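PDB 2UY6: PAP fimbrial major pilin protein, which polymerizes into the thick, right-handed helical rod of the P pilus, the fibre with which Escherichia coli colonizes the epithelium of host organs. Local coordinates for residues S140-V143 with G144-V147. The protein carries 2 engineered substitutions. Numbering follows the deposited sequence.
Sequences SSAV and GAAV
Ala142 and Ala145 are the end residues of a type II beta turn, and Ala142 CB lies 4.2 Å from Ala145 CB, with Val143 and Gly144 at the corners. The closing bond runs from Ala145 N to Ala142 O at 3.0 Å, but its N-H...O angle of 121° makes it weak. Gly144, at the third position of the turn, has a positive phi, a backbone conformation that favours glycine. The CB of Ala145 points back toward residues 140-142: it lies 3.1 Å from Ala142 O and 3.8 Å from Ser140 O, so one methyl group meets two carbonyl oxygens, the Ala142 methyl and the CB of Ser140. Just before the turn, Ser140 folds its side chain along the backbone. Its OG is swung opposite the backbone N (chi1 167°) and accepts a fairly straight bond from Ala142 N, 2.9 Å from OG to N with an angle of 159° at the hydrogen, forming an ST turn. The backbone of Ala142 is thus gripped through both its N-H and, more weakly, its carbonyl. The CB of Val143 points away from the following residues, and its CG2 sits between the backbone N and the carbonyl carbon. The loop joins strands 130-139 and 153-162 at the surface. Ser140 and Ala142 touch Val86 of strand 77-86, Ser141 OG is hydrogen-bonded to Glu92, and further along Val147 N is hydrogen-bonded to Glu44 of helix 40-45. With the closing bond weak and the methyl contacts a small addition, this surface turn is probably set mainly by backbone conformation, through the positive phi of Gly144 and the bond from Ala142 N to Ser140 OG that holds its first residue.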
loop_
_atom_site.group_PDB
_atom_site.type_symbol
_atom_site.label_atom_id
_atom_site.label_comp_id
_atom_site.label_asym_id
_atom_site.label_seq_id
_atom_site.Cartn_x
_atom_site.Cartn_y
_atom_site.Cartn_z
ATOM N N SER B 140 -25.120 21.091 -22.976
ATOM C CA SER B 140 -25.610 20.847 -21.629
ATOM C C SER B 140 -27.102 20.577 -21.638
ATOM O O SER B 140 -27.812 21.063 -22.509
ATOM C CB SER B 140 -25.327 22.062 -20.752
ATOM O OG SER B 140 -26.037 21.975 -19.537
ATOM N N SER B 141 -27.578 19.800 -20.671
ATOM C CA SER B 141 -29.004 19.505 -20.578
ATOM C C SER B 141 -29.708 20.588 -19.752
ATOM O O SER B 141 -30.898 20.475 -19.437
ATOM C CB SER B 141 -29.239 18.131 -19.940
ATOM O OG SER B 141 -28.929 17.084 -20.845
ATOM N N ALA B 142 -28.963 21.632 -19.398
ATOM C CA ALA B 142 -29.527 22.733 -18.627
ATOM C C ALA B 142 -30.578 23.443 -19.480
ATOM O O ALA B 142 -30.354 23.729 -20.661
ATOM C CB ALA B 142 -28.430 23.709 -18.224
ATOM N N VAL B 143 -31.731 23.714 -18.880
ATOM C CA VAL B 143 -32.807 24.386 -19.591
ATOM C C VAL B 143 -32.276 25.654 -20.248
ATOM O O VAL B 143 -31.543 26.429 -19.624
ATOM C CB VAL B 143 -33.955 24.765 -18.633
ATOM C CG1 VAL B 143 -34.582 23.504 -18.047
ATOM C CG2 VAL B 143 -33.426 25.658 -17.516
ATOM N N GLY B 144 -32.632 25.846 -21.515
ATOM C CA GLY B 144 -32.204 27.030 -22.239
ATOM C C GLY B 144 -30.705 27.172 -22.398
ATOM O O GLY B 144 -30.168 28.283 -22.387
ATOM N N ALA B 145 -30.017 26.051 -22.544
ATOM C CA ALA B 145 -28.575 26.090 -22.721
ATOM C C ALA B 145 -28.297 26.266 -24.206
ATOM O O ALA B 145 -29.050 25.774 -25.047
ATOM C CB ALA B 145 -27.947 24.799 -22.211
ATOM N N ALA B 146 -27.220 26.969 -24.529
ATOM C CA ALA B 146 -26.864 27.187 -25.919
ATOM C C ALA B 146 -25.359 27.130 -26.095
ATOM O O ALA B 146 -24.606 27.774 -25.359
ATOM C CB ALA B 146 -27.398 28.535 -26.397
ATOM N N VAL B 147 -24.928 26.352 -27.081
ATOM C CA VAL B 147 -23.513 26.197 -27.356
ATOM C C VAL B 147 -22.983 27.508 -27.902
ATOM O O VAL B 147 -23.620 28.141 -28.745
ATOM C CB VAL B 147 -23.273 25.089 -28.381
ATOM C CG1 VAL B 147 -21.789 24.844 -28.539
ATOM C CG2 VAL B 147 -23.987 23.832 -27.948
#